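Local coordinates for cytoplasmic export protein 1 (Saccharomyces cerevisiae, PDB 3VWA) that takes part in nuclear tRNA export, binding tRNA and possibly passing aminoacylated tRNAs at the nuclear pore complex on to the translation machinery, at residues A[347-352]-A[359-364]; A[341-346]-A[378-383]; A[372-377]-A[407-412]; A[353-358]-A[394-399]. One frame throughout, in Å; residues are numbered along the deposited sequence.

In the fold
Followed from the N terminus, contact 2 opens first, at 341-346, and closes only at 378-383, setting helix 374-387 beside helix 342-351. Contact 1 opens and closes within it, the shortest loop, bringing 359-364 back against 347-352 and so pairing helix 342-351 with helix 355-368. Contact 4 starts between the two segments of contact 1 and reaches 394-399, crossing each of the other three loops as it ties helix 355-368 to helix 394-407. Contact 3 lies in series with contact 1 but crosses contact 2, placing the start of helix 374-387 against the loop after helix 394-407. Together they bind four consecutive helices of the helical, HEAT-repeat part of the chain.

Contact 1 (A[347-352]-A[359-364]); sequences TQSFKL and FLLLIY
Leu361 reaches from helix 355-368 onto the ring of Phe350 and the hydroxyl of Ser349 on helix 342-351, and can be followed outward atom by atom. Its CB already touches the rim of the ring, 3.6 Å from Phe350 CZ. A chi1 of -70°, with CG opposite the carbonyl carbon, turns CG toward helix 342-351, where it passes Phe350 CE2 at 4.0 Å before the chain forks. CD1 mainly meets the ring: it stands 3.6 Å from the centroid of the Phe350 ring and 12° off its normal, a CH-pi contact on the face rather than at the edge. The same methyl also lies 3.6 Å from Ser349 O. CD2 lies nearest the hydroxyl, 3.4 Å from Ser349 OG, and also touches the ring's rim, 3.8 Å from Phe350 CE2. Its approach to the serine is packing against an oxygen already engaged, because the hydroxyl is hydrogen-bonded to Ile346 O of its own helix. The side chains of Phe350 and Leu361 point in opposite senses and overlap along their flanks. All three touching residues are buried; Ile381 of helix 374-387 touches the same ring, while Met300 and Leu325 of preceding helices touch Ser349. The pair contributes to the apolar interface between consecutive, antiparallel-packed helices, as in the alpha-solenoid of HEAT-repeat proteins.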
loop_
_atom_site.group_PDB
_atom_site.type_symbol
_atom_site.label_atom_id
_atom_site.label_comp_id
_atom_site.label_asym_id
_atom_site.label_seq_id
_atom_site.Cartn_x
_atom_site.Cartn_y
_atom_site.Cartn_z
ATOM N N THR A 347 -12.201 10.698 5.480
ATOM C CA THR A 347 -13.288 11.527 6.095
ATOM C C THR A 347 -13.482 12.911 5.491
ATOM O O THR A 347 -14.602 13.313 5.137
ATOM C CB THR A 347 -13.058 11.679 7.601
ATOM O OG1 THR A 347 -13.132 10.384 8.176
ATOM C CG2 THR A 347 -14.151 12.566 8.254
ATOM N N GLN A 348 -12.377 13.631 5.360
ATOM C CA GLN A 348 -12.338 14.973 4.810
ATOM C C GLN A 348 -12.800 14.946 3.367
ATOM O O GLN A 348 -13.582 15.802 2.879
ATOM C CB GLN A 348 -10.864 15.410 4.881
ATOM C CG GLN A 348 -10.580 16.729 5.583
ATOM C CD GLN A 348 -9.316 17.412 5.037
ATOM O OE1 GLN A 348 -8.340 16.757 4.647
ATOM N NE2 GLN A 348 -9.348 18.740 4.982
ATOM N N SER A 349 -12.348 13.924 2.652
ATOM C CA SER A 349 -12.742 13.822 1.273
ATOM C C SER A 349 -14.230 13.508 1.082
ATOM O O SER A 349 -14.808 13.980 0.131
ATOM C CB SER A 349 -11.786 12.922 0.502
ATOM O OG SER A 349 -11.992 11.558 0.814
ATOM N N PHE A 350 -14.855 12.801 2.030
ATOM C CA PHE A 350 -16.324 12.579 2.038
ATOM C C PHE A 350 -17.143 13.837 2.333
ATOM O O PHE A 350 -18.245 14.011 1.799
ATOM C CB PHE A 350 -16.713 11.408 2.976
ATOM C CG PHE A 350 -16.774 10.053 2.263
ATOM C CD1 PHE A 350 -17.937 9.658 1.590
ATOM C CD2 PHE A 350 -15.654 9.219 2.193
ATOM C CE1 PHE A 350 -18.016 8.453 0.880
ATOM C CE2 PHE A 350 -15.731 7.998 1.502
ATOM C CZ PHE A 350 -16.913 7.599 0.857
ATOM N N LYS A 351 -16.580 14.729 3.142
ATOM C CA LYS A 351 -17.188 16.025 3.419
ATOM C C LYS A 351 -17.020 16.983 2.235
ATOM O O LYS A 351 -17.706 17.989 2.172
ATOM C CB LYS A 351 -16.535 16.705 4.629
ATOM C CG LYS A 351 -16.647 16.036 5.989
ATOM C CD LYS A 351 -16.027 16.976 7.017
ATOM C CE LYS A 351 -16.444 16.655 8.441
ATOM N NZ LYS A 351 -15.640 15.544 9.036
ATOM N N LEU A 352 -16.101 16.711 1.309
ATOM C CA LEU A 352 -15.950 17.611 0.137
ATOM C C LEU A 352 -17.194 17.653 -0.756
ATOM O O LEU A 352 -17.736 16.625 -1.098
ATOM C CB LEU A 352 -14.771 17.212 -0.722
ATOM C CG LEU A 352 -13.429 17.576 -0.153
ATOM C CD1 LEU A 352 -12.420 16.843 -1.001
ATOM C CD2 LEU A 352 -13.230 19.091 -0.209
ATOM N N PHE A 359 -17.728 10.289 -6.706
ATOM C CA PHE A 359 -17.713 9.104 -7.609
ATOM C C PHE A 359 -16.426 8.257 -7.363
ATOM O O PHE A 359 -16.431 7.011 -7.348
ATOM C CB PHE A 359 -17.721 9.551 -9.075
ATOM C CG PHE A 359 -19.086 9.964 -9.615
ATOM C CD1 PHE A 359 -20.148 9.044 -9.702
ATOM C CD2 PHE A 359 -19.292 11.271 -10.105
ATOM C CE1 PHE A 359 -21.383 9.434 -10.247
ATOM C CE2 PHE A 359 -20.531 11.661 -10.613
ATOM C CZ PHE A 359 -21.569 10.736 -10.698
ATOM N N LEU A 360 -15.292 8.948 -7.184
ATOM C CA LEU A 360 -14.054 8.202 -7.007
ATOM C C LEU A 360 -14.109 7.362 -5.704
ATOM O O LEU A 360 -13.664 6.185 -5.707
ATOM C CB LEU A 360 -12.841 9.127 -7.021
ATOM C CG LEU A 360 -11.513 8.478 -6.695
ATOM C CD1 LEU A 360 -11.038 7.306 -7.609
ATOM C CD2 LEU A 360 -10.506 9.606 -6.637
ATOM N N LEU A 361 -14.640 7.976 -4.629
ATOM C CA LEU A 361 -14.703 7.351 -3.324
ATOM C C LEU A 361 -15.695 6.184 -3.332
ATOM O O LEU A 361 -15.489 5.161 -2.676
ATOM C CB LEU A 361 -15.217 8.368 -2.282
ATOM C CG LEU A 361 -14.309 9.528 -1.883
ATOM C CD1 LEU A 361 -15.079 10.574 -1.074
ATOM C CD2 LEU A 361 -13.114 8.983 -1.108
ATOM N N LEU A 362 -16.791 6.352 -4.066
ATOM C CA LEU A 362 -17.756 5.286 -4.138
ATOM C C LEU A 362 -17.111 4.045 -4.736
ATOM O O LEU A 362 -17.332 2.970 -4.213
ATOM C CB LEU A 362 -19.032 5.711 -4.899
ATOM C CG LEU A 362 -19.931 6.755 -4.279
ATOM C CD1 LEU A 362 -21.030 7.103 -5.272
ATOM C CD2 LEU A 362 -20.577 6.381 -2.953
ATOM N N ILE A 363 -16.320 4.217 -5.801
ATOM C CA ILE A 363 -15.501 3.138 -6.394
ATOM C C ILE A 363 -14.576 2.415 -5.430
ATOM O O ILE A 363 -14.424 1.213 -5.566
ATOM C CB ILE A 363 -14.677 3.613 -7.626
ATOM C CG1 ILE A 363 -15.615 3.877 -8.792
ATOM C CG2 ILE A 363 -13.653 2.591 -8.071
ATOM C CD1 ILE A 363 -15.206 5.025 -9.693
ATOM N N TYR A 364 -13.960 3.130 -4.474
ATOM C CA TYR A 364 -13.016 2.497 -3.571
ATOM C C TYR A 364 -13.602 2.134 -2.177
ATOM O O TYR A 364 -12.862 1.623 -1.372
ATOM C CB TYR A 364 -11.748 3.349 -3.397
ATOM C CG TYR A 364 -10.722 3.177 -4.527
ATOM C CD1 TYR A 364 -9.693 2.225 -4.452
ATOM C CD2 TYR A 364 -10.796 3.978 -5.653
ATOM C CE1 TYR A 364 -8.778 2.050 -5.506
ATOM C CE2 TYR A 364 -9.876 3.864 -6.689
ATOM C CZ TYR A 364 -8.878 2.902 -6.625
ATOM O OH TYR A 364 -8.040 2.825 -7.717
#

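Contact 2 (A[341-346]-A[378-383])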
loop_
_atom_site.group_PDB
_atom_site.type_symbol
_atom_site.label_atom_id
_atom_site.label_comp_id
_atom_site.label_asym_id
_atom_site.label_seq_id
_atom_site.Cartn_x
_atom_site.Cartn_y
_atom_site.Cartn_z
ATOM N N GLY A 341 -3.405 8.723 9.713
ATOM C CA GLY A 341 -4.350 9.772 9.357
ATOM C C GLY A 341 -5.057 9.563 8.031
ATOM O O GLY A 341 -5.885 10.388 7.642
ATOM N N PHE A 342 -4.719 8.484 7.318
ATOM C CA PHE A 342 -5.456 8.091 6.143
ATOM C C PHE A 342 -6.958 8.151 6.471
ATOM O O PHE A 342 -7.775 8.767 5.761
ATOM C CB PHE A 342 -5.031 6.663 5.806
ATOM C CG PHE A 342 -5.672 6.121 4.573
ATOM C CD1 PHE A 342 -5.426 6.702 3.335
ATOM C CD2 PHE A 342 -6.532 5.042 4.647
ATOM C CE1 PHE A 342 -6.042 6.222 2.199
ATOM C CE2 PHE A 342 -7.136 4.538 3.501
ATOM C CZ PHE A 342 -6.881 5.130 2.278
ATOM N N ASN A 343 -7.319 7.546 7.591
ATOM C CA ASN A 343 -8.682 7.619 8.058
ATOM C C ASN A 343 -9.224 9.061 8.015
ATOM O O ASN A 343 -10.316 9.270 7.479
ATOM C CB ASN A 343 -8.823 6.953 9.451
ATOM C CG ASN A 343 -8.193 7.778 10.608
ATOM O OD1 ASN A 343 -7.386 8.711 10.400
ATOM N ND2 ASN A 343 -8.583 7.432 11.848
ATOM N N ASP A 344 -8.452 10.056 8.513
ATOM C CA ASP A 344 -8.901 11.459 8.493
ATOM C C ASP A 344 -8.967 12.032 7.102
ATOM O O ASP A 344 -9.848 12.835 6.805
ATOM C CB ASP A 344 -8.025 12.351 9.399
ATOM C CG ASP A 344 -8.111 11.961 10.864
ATOM O OD1 ASP A 344 -9.088 11.286 11.264
ATOM O OD2 ASP A 344 -7.198 12.313 11.633
ATOM N N LEU A 345 -8.079 11.560 6.226
ATOM C CA LEU A 345 -8.029 11.987 4.838
ATOM C C LEU A 345 -9.311 11.602 4.126
ATOM O O LEU A 345 -9.920 12.405 3.434
ATOM C CB LEU A 345 -6.821 11.346 4.139
ATOM C CG LEU A 345 -6.419 11.982 2.781
ATOM C CD1 LEU A 345 -4.914 11.907 2.603
ATOM C CD2 LEU A 345 -7.085 11.323 1.588
ATOM N N ILE A 346 -9.736 10.368 4.356
ATOM C CA ILE A 346 -10.873 9.798 3.661
ATOM C C ILE A 346 -12.133 10.474 4.176
ATOM O O ILE A 346 -12.976 10.844 3.399
ATOM C CB ILE A 346 -10.923 8.267 3.837
ATOM C CG1 ILE A 346 -9.782 7.623 3.038
ATOM C CG2 ILE A 346 -12.295 7.697 3.487
ATOM C CD1 ILE A 346 -9.906 7.734 1.540
ATOM N N SER A 378 -19.281 3.860 9.862
ATOM C CA SER A 378 -20.627 4.147 10.278
ATOM C C SER A 378 -20.672 5.548 10.876
ATOM O O SER A 378 -21.559 6.358 10.593
ATOM C CB SER A 378 -21.041 3.089 11.280
ATOM O OG SER A 378 -21.983 3.626 12.186
ATOM N N SER A 379 -19.653 5.839 11.660
ATOM C CA SER A 379 -19.625 7.048 12.449
ATOM C C SER A 379 -19.265 8.274 11.626
ATOM O O SER A 379 -19.931 9.293 11.727
ATOM C CB SER A 379 -18.640 6.878 13.607
ATOM O OG SER A 379 -18.460 8.097 14.264
ATOM N N ARG A 380 -18.235 8.159 10.787
ATOM C CA ARG A 380 -17.716 9.324 10.092
ATOM C C ARG A 380 -17.988 9.335 8.575
ATOM O O ARG A 380 -17.925 10.388 7.967
ATOM C CB ARG A 380 -16.199 9.437 10.334
ATOM C CG ARG A 380 -15.735 9.053 11.734
ATOM C CD ARG A 380 -14.204 9.131 11.880
ATOM N NE ARG A 380 -13.701 10.506 11.669
ATOM C CZ ARG A 380 -12.445 10.855 11.371
ATOM N NH1 ARG A 380 -11.467 9.940 11.258
ATOM N NH2 ARG A 380 -12.171 12.144 11.170
ATOM N N ILE A 381 -18.278 8.179 7.971
ATOM C CA ILE A 381 -18.357 8.086 6.515
ATOM C C ILE A 381 -19.786 8.024 6.006
ATOM O O ILE A 381 -20.138 8.771 5.098
ATOM C CB ILE A 381 -17.539 6.909 5.955
ATOM C CG1 ILE A 381 -16.077 7.007 6.431
ATOM C CG2 ILE A 381 -17.685 6.797 4.420
ATOM C CD1 ILE A 381 -15.335 8.238 5.972
ATOM N N TYR A 382 -20.607 7.158 6.612
ATOM C CA TYR A 382 -21.950 6.914 6.135
ATOM C C TYR A 382 -22.811 8.166 6.050
ATOM O O TYR A 382 -23.471 8.377 5.045
ATOM C CB TYR A 382 -22.661 5.874 7.032
ATOM C CG TYR A 382 -24.063 5.549 6.590
ATOM C CD1 TYR A 382 -24.253 4.796 5.449
ATOM C CD2 TYR A 382 -25.197 5.999 7.288
ATOM C CE1 TYR A 382 -25.501 4.476 4.993
ATOM C CE2 TYR A 382 -26.477 5.668 6.830
ATOM C CZ TYR A 382 -26.592 4.879 5.667
ATOM O OH TYR A 382 -27.767 4.452 5.088
ATOM N N PRO A 383 -22.831 8.997 7.110
ATOM C CA PRO A 383 -23.741 10.135 7.075
ATOM C C PRO A 383 -23.496 11.030 5.853
ATOM O O PRO A 383 -24.422 11.661 5.384
ATOM C CB PRO A 383 -23.408 10.882 8.384
ATOM C CG PRO A 383 -22.912 9.787 9.283
ATOM C CD PRO A 383 -22.062 8.965 8.358
#
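Asp344 and Arg380 meet with their flat groups turned almost perpendicular, the carboxylate and guanidinium planes lying 80° apart. The two ends therefore do not pair edge to edge through two oxygens; a single oxygen takes both donors. Arg380 NH1 binds Asp344 OD1 at 2.7 Å with an N-H...O angle of 152°, the oxygen lying near the guanidinium plane and being met nearly along its C-O bond. A second, weak bond runs from Arg380 NH2 to the same Asp344 OD1 at 3.2 Å. Arg380 brings its head group there through a bend at chi3 in an otherwise extended chain. Asn343 also borders the guanidinium edge, with ND2 3.9 Å from Arg380 NH1, but its amide hydrogen bonds to Glu376, which in turn forms a long, weak ion pair with Arg380. Negative groups from both helices would thus be expected to favour the charged arginine.

Deeper in, the contact turns apolar: the side chains of Ile346 and Ile381 run obliquely to one another and touch through Ile346 CG2 and Ile381 CD1 at 4.0 Å. Helix 374-387 has a wider pi-type turn at 378-381 and a kink at Pro383, whose nitrogen has no hydrogen to give to the preceding turn. The axes of 342-346 and 378-383 run in broadly the same direction, 27° apart, with a closest approach of 10.8 Å, and helix 355-368 joins the core beside them, its Leu368 touching Ile346 and its Leu365 touching Ile381.

Contact 3 (A[372-377]-A[407-412])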
loop_
_atom_site.group_PDB
_atom_site.type_symbol
_atom_site.label_atom_id
_atom_site.label_comp_id
_atom_site.label_asym_id
_atom_site.label_seq_id
_atom_site.Cartn_x
_atom_site.Cartn_y
_atom_site.Cartn_z
ATOM N N LEU A 372 -10.158 1.483 7.271
ATOM C CA LEU A 372 -11.030 2.200 8.163
ATOM C C LEU A 372 -11.920 1.164 8.858
ATOM O O LEU A 372 -12.435 0.252 8.212
ATOM C CB LEU A 372 -11.853 3.223 7.373
ATOM C CG LEU A 372 -11.244 4.634 7.126
ATOM C CD1 LEU A 372 -10.210 4.721 6.000
ATOM C CD2 LEU A 372 -12.367 5.623 6.842
ATOM N N SER A 373 -12.127 1.329 10.154
ATOM C CA SER A 373 -12.934 0.383 10.927
ATOM C C SER A 373 -14.422 0.609 10.620
ATOM O O SER A 373 -14.811 1.705 10.230
ATOM C CB SER A 373 -12.713 0.608 12.414
ATOM O OG SER A 373 -13.413 1.766 12.838
ATOM N N LYS A 374 -15.232 -0.425 10.842
ATOM C CA LYS A 374 -16.702 -0.350 10.802
ATOM C C LYS A 374 -17.307 0.797 11.616
ATOM O O LYS A 374 -18.188 1.537 11.126
ATOM C CB LYS A 374 -17.301 -1.730 11.163
ATOM C CG LYS A 374 -16.779 -2.824 10.210
ATOM C CD LYS A 374 -17.434 -4.195 10.373
ATOM C CE LYS A 374 -17.278 -5.045 9.105
ATOM N NZ LYS A 374 -18.004 -6.354 9.137
ATOM N N SER A 375 -16.803 0.998 12.823
ATOM C CA SER A 375 -17.252 2.118 13.642
ATOM C C SER A 375 -16.911 3.451 12.994
ATOM O O SER A 375 -17.711 4.394 13.021
ATOM C CB SER A 375 -16.705 2.013 15.088
ATOM O OG SER A 375 -15.580 2.872 15.312
ATOM N N GLU A 376 -15.731 3.547 12.389
ATOM C CA GLU A 376 -15.352 4.778 11.672
ATOM C C GLU A 376 -16.221 4.965 10.415
ATOM O O GLU A 376 -16.703 6.074 10.100
ATOM C CB GLU A 376 -13.885 4.695 11.247
ATOM C CG GLU A 376 -12.878 4.788 12.379
ATOM C CD GLU A 376 -11.504 5.179 11.860
ATOM O OE1 GLU A 376 -10.822 4.290 11.286
ATOM O OE2 GLU A 376 -11.123 6.375 12.009
ATOM N N ILE A 377 -16.446 3.874 9.692
ATOM C CA ILE A 377 -17.300 3.981 8.504
ATOM C C ILE A 377 -18.715 4.476 8.842
ATOM O O ILE A 377 -19.263 5.406 8.211
ATOM C CB ILE A 377 -17.365 2.664 7.727
ATOM C CG1 ILE A 377 -16.117 2.527 6.866
ATOM C CG2 ILE A 377 -18.554 2.690 6.779
ATOM C CD1 ILE A 377 -15.523 1.158 6.957
ATOM N N ILE A 407 -21.742 -1.438 2.087
ATOM C CA ILE A 407 -21.336 -0.887 3.381
ATOM C C ILE A 407 -22.296 -1.198 4.505
ATOM O O ILE A 407 -22.056 -0.903 5.672
ATOM C CB ILE A 407 -20.881 0.616 3.321
ATOM C CG1 ILE A 407 -22.001 1.583 3.585
ATOM C CG2 ILE A 407 -20.072 0.931 2.035
ATOM C CD1 ILE A 407 -23.197 1.423 2.689
ATOM N N VAL A 408 -23.372 -1.852 4.146
ATOM C CA VAL A 408 -24.436 -2.094 5.077
ATOM C C VAL A 408 -23.987 -2.890 6.314
ATOM O O VAL A 408 -24.550 -2.741 7.414
ATOM C CB VAL A 408 -25.567 -2.721 4.263
ATOM C CG1 VAL A 408 -25.686 -4.190 4.525
ATOM C CG2 VAL A 408 -26.854 -1.961 4.440
ATOM N N SER A 409 -22.940 -3.688 6.200
ATOM C CA SER A 409 -22.518 -4.476 7.408
ATOM C C SER A 409 -21.734 -3.652 8.418
ATOM O O SER A 409 -21.510 -4.074 9.561
ATOM C CB SER A 409 -21.795 -5.769 7.045
ATOM O OG SER A 409 -20.514 -5.560 6.547
ATOM N N CYS A 410 -21.349 -2.451 8.011
ATOM C CA CYS A 410 -20.831 -1.492 8.952
ATOM C C CYS A 410 -21.856 -0.787 9.839
ATOM O O CYS A 410 -21.454 -0.208 10.835
ATOM C CB CYS A 410 -20.028 -0.412 8.209
ATOM S SG CYS A 410 -18.626 -1.048 7.294
ATOM N N LEU A 411 -23.140 -0.754 9.473
ATOM C CA LEU A 411 -24.060 0.267 10.083
ATOM C C LEU A 411 -24.586 -0.065 11.459
ATOM O O LEU A 411 -24.810 -1.239 11.738
ATOM C CB LEU A 411 -25.255 0.555 9.176
ATOM C CG LEU A 411 -24.807 0.884 7.755
ATOM C CD1 LEU A 411 -25.994 1.078 6.815
ATOM C CD2 LEU A 411 -23.924 2.124 7.809
ATOM N N THR A 412 -24.827 0.957 12.308
ATOM C CA THR A 412 -25.546 0.718 13.602
ATOM C C THR A 412 -26.986 0.273 13.330
ATOM O O THR A 412 -27.445 0.292 12.179
ATOM C CB THR A 412 -25.570 1.940 14.574
ATOM O OG1 THR A 412 -26.481 2.943 14.105
ATOM C CG2 THR A 412 -24.183 2.548 14.749
HETATM O O HOH W 1 -17.849 -7.622 6.212
#
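A water molecule bridges Lys374 and Ser409: its oxygen accepts from Lys374 NZ at 3.2 Å. The bond between the water O and Ser409 OG, 3.4 Å long, is weak. The ammonium and the hydroxyl themselves stay 3.7 Å apart (Lys374 NZ to Ser409 OG), so the water links the two groups in place of a direct bond. Lys374 reaches it by a chain extended beyond CG, which runs alongside the loop after helix 394-407; on the way its CG passes 3.9 Å from Cys410 SG.

The backbones come near at Lys374 and Cys410, whose CA atoms are 4.7 Å apart. Here the first turn of helix 374-387 meets the loop that leads from helix 394-407 to helix 413-427, so the contact lies at a helix-joining end of the solenoid, with the loop belonging to the HEAT 1 repeat. A capping box shapes the helix start: Glu376 N donates to Ser373 OG at 3.0 Å, and Ser373 N returns a weak bond to Glu376 OE1. The CB atoms of Lys374 and Ile377, about one helical turn apart, both point toward the loop.

Ile377 supplies the apolar side. Its chi1 of -80° puts CG1 beside the backbone N and leaves CG2 opposite it, where CG2 lies 3.7 Å from Cys410 CB; its CD1 sits 3.8 Å from Cys410 SG. The sulfur is therefore flanked by both the isoleucine methyls and the aliphatic start of the lysine. Ile369, from the loop before helix 374-387, touches Ile377 and Cys410 as well, and Cys410 is buried whereas Ser409 and Lys374 are exposed.

Contact 4 (A[353-358]-A[394-399])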
loop_
_atom_site.group_PDB
_atom_site.type_symbol
_atom_site.label_atom_id
_atom_site.label_comp_id
_atom_site.label_asym_id
_atom_site.label_seq_id
_atom_site.Cartn_x
_atom_site.Cartn_y
_atom_site.Cartn_z
ATOM N N PRO A 353 -17.654 18.853 -1.139
ATOM C CA PRO A 353 -18.898 18.717 -1.905
ATOM C C PRO A 353 -18.664 18.383 -3.383
ATOM O O PRO A 353 -19.630 18.327 -4.150
ATOM C CB PRO A 353 -19.613 20.077 -1.687
ATOM C CG PRO A 353 -18.919 20.692 -0.500
ATOM C CD PRO A 353 -17.488 20.202 -0.571
ATOM N N ASP A 354 -17.414 18.124 -3.775
ATOM C CA ASP A 354 -17.134 17.761 -5.170
ATOM C C ASP A 354 -17.672 16.380 -5.621
ATOM O O ASP A 354 -17.336 15.367 -5.052
ATOM C CB ASP A 354 -15.650 17.844 -5.491
ATOM C CG ASP A 354 -15.417 18.046 -6.957
ATOM O OD1 ASP A 354 -14.878 17.160 -7.637
ATOM O OD2 ASP A 354 -15.845 19.098 -7.449
ATOM N N ARG A 355 -18.458 16.388 -6.679
ATOM C CA ARG A 355 -19.132 15.218 -7.240
ATOM C C ARG A 355 -18.151 14.197 -7.802
ATOM O O ARG A 355 -18.312 13.006 -7.628
ATOM C CB ARG A 355 -19.980 15.723 -8.399
ATOM C CG ARG A 355 -21.175 14.896 -8.788
ATOM C CD ARG A 355 -22.345 15.552 -8.110
ATOM N NE ARG A 355 -23.008 16.529 -8.944
ATOM C CZ ARG A 355 -23.841 17.469 -8.499
ATOM N NH1 ARG A 355 -24.386 18.323 -9.365
ATOM N NH2 ARG A 355 -24.129 17.576 -7.202
ATOM N N GLN A 356 -17.135 14.677 -8.501
ATOM C CA GLN A 356 -16.149 13.806 -9.102
ATOM C C GLN A 356 -15.261 13.095 -8.055
ATOM O O GLN A 356 -14.754 11.989 -8.281
ATOM C CB GLN A 356 -15.325 14.647 -10.101
ATOM C CG GLN A 356 -16.155 15.092 -11.321
ATOM C CD GLN A 356 -17.065 13.988 -11.900
ATOM O OE1 GLN A 356 -16.626 12.855 -12.182
ATOM N NE2 GLN A 356 -18.345 14.330 -12.105
ATOM N N VAL A 357 -15.052 13.760 -6.924
ATOM C CA VAL A 357 -14.421 13.153 -5.794
ATOM C C VAL A 357 -15.268 11.977 -5.273
ATOM O O VAL A 357 -14.769 10.875 -5.079
ATOM C CB VAL A 357 -14.191 14.168 -4.636
ATOM C CG1 VAL A 357 -13.788 13.452 -3.366
ATOM C CG2 VAL A 357 -13.090 15.180 -5.003
ATOM N N ARG A 358 -16.525 12.271 -4.991
ATOM C CA ARG A 358 -17.457 11.316 -4.445
ATOM C C ARG A 358 -17.621 10.091 -5.391
ATOM O O ARG A 358 -17.607 8.966 -4.915
ATOM C CB ARG A 358 -18.808 11.985 -4.172
ATOM C CG ARG A 358 -19.866 10.999 -3.686
ATOM C CD ARG A 358 -19.513 10.402 -2.326
ATOM N NE ARG A 358 -19.546 11.411 -1.255
ATOM C CZ ARG A 358 -20.649 11.861 -0.633
ATOM N NH1 ARG A 358 -20.541 12.754 0.374
ATOM N NH2 ARG A 358 -21.855 11.394 -0.984
ATOM N N ALA A 394 -28.405 12.590 -11.110
ATOM C CA ALA A 394 -29.061 11.294 -10.989
ATOM C C ALA A 394 -28.041 10.177 -10.994
ATOM O O ALA A 394 -28.240 9.105 -10.382
ATOM C CB ALA A 394 -30.064 11.101 -12.115
ATOM N N THR A 395 -26.911 10.429 -11.636
ATOM C CA THR A 395 -25.854 9.402 -11.694
ATOM C C THR A 395 -25.135 9.257 -10.331
ATOM O O THR A 395 -24.762 8.113 -9.918
ATOM C CB THR A 395 -24.902 9.626 -12.889
ATOM O OG1 THR A 395 -24.411 10.963 -12.810
ATOM C CG2 THR A 395 -25.658 9.538 -14.173
ATOM N N LEU A 396 -24.969 10.368 -9.599
ATOM C CA LEU A 396 -24.419 10.221 -8.241
ATOM C C LEU A 396 -25.440 9.480 -7.350
ATOM O O LEU A 396 -25.066 8.579 -6.575
ATOM C CB LEU A 396 -24.030 11.552 -7.599
ATOM C CG LEU A 396 -22.701 11.654 -6.834
ATOM C CD1 LEU A 396 -22.792 12.542 -5.606
ATOM C CD2 LEU A 396 -22.094 10.308 -6.463
ATOM N N ARG A 397 -26.717 9.845 -7.460
ATOM C CA ARG A 397 -27.767 9.122 -6.695
ATOM C C ARG A 397 -27.804 7.644 -7.019
ATOM O O ARG A 397 -27.773 6.823 -6.097
ATOM C CB ARG A 397 -29.152 9.705 -6.937
ATOM C CG ARG A 397 -29.195 11.192 -6.739
ATOM C CD ARG A 397 -30.617 11.661 -6.481
ATOM N NE ARG A 397 -31.575 11.378 -7.559
ATOM C CZ ARG A 397 -31.755 12.159 -8.634
ATOM N NH1 ARG A 397 -31.004 13.251 -8.829
ATOM N NH2 ARG A 397 -32.672 11.868 -9.539
ATOM N N LEU A 398 -27.845 7.292 -8.303
ATOM C CA LEU A 398 -27.787 5.873 -8.698
ATOM C C LEU A 398 -26.538 5.182 -8.153
ATOM O O LEU A 398 -26.625 4.159 -7.522
ATOM C CB LEU A 398 -27.835 5.685 -10.216
ATOM C CG LEU A 398 -27.886 4.227 -10.751
ATOM C CD1 LEU A 398 -29.132 3.501 -10.286
ATOM C CD2 LEU A 398 -27.776 4.176 -12.296
ATOM N N GLN A 399 -25.360 5.748 -8.370
ATOM C CA GLN A 399 -24.191 5.048 -7.843
ATOM C C GLN A 399 -24.210 4.923 -6.334
ATOM O O GLN A 399 -23.761 3.896 -5.817
ATOM C CB GLN A 399 -22.862 5.624 -8.311
ATOM C CG GLN A 399 -22.643 5.493 -9.810
ATOM C CD GLN A 399 -22.742 4.055 -10.295
ATOM O OE1 GLN A 399 -23.689 3.718 -10.942
ATOM N NE2 GLN A 399 -21.756 3.214 -9.973
#
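Leu396 projects from helix 394-407 toward helix 355-368 and meets the aliphatic parts of two arginines, one closely and one more loosely. The close side belongs to Arg358. Its CG lies against both leucine methyls, 3.6 Å from Leu396 CD2 and 3.8 Å from Leu396 CD1, and the two side chains cross at about a right angle. Arg358 then folds away: bends at chi2 (65°) and chi3 (67°) carry the guanidinium off the leucine, so that NH1 can hydrogen-bond to Phe350 O in the preceding helix. NH1 of this buried arginine is thus hydrogen-bonded, and only methylene carbon is offered to Leu396.

Arg355 makes the looser side. Its CD is 3.9 Å from Leu396 CD1 and its CG no nearer than 4.1 Å to Leu396 CG, the chains meeting at a slant. Leu396 CD1 therefore sits between the two arginines, touching CG of one and CD of the other, whereas Leu396 CD2 meets Arg358 alone of the pair. Arg355 is partly exposed, and its head group is drawn past the leucine to a salt bridge between NH2 and Asp391, in the turn before helix 394-407. No hydrogen bond joins the two segments, so the contact itself rests on van der Waals packing. Helix 355-368 starts from an aspartate, Asp354 OD1 weakly capping Val357 N at 3.5 Å.

Asp391 also receives Arg397 NH1 through its backbone oxygen. An aspartate in the turn and an arginine six residues later in the following helix match the HEAT consensus, in keeping with the place of 394-399 in HEAT 1.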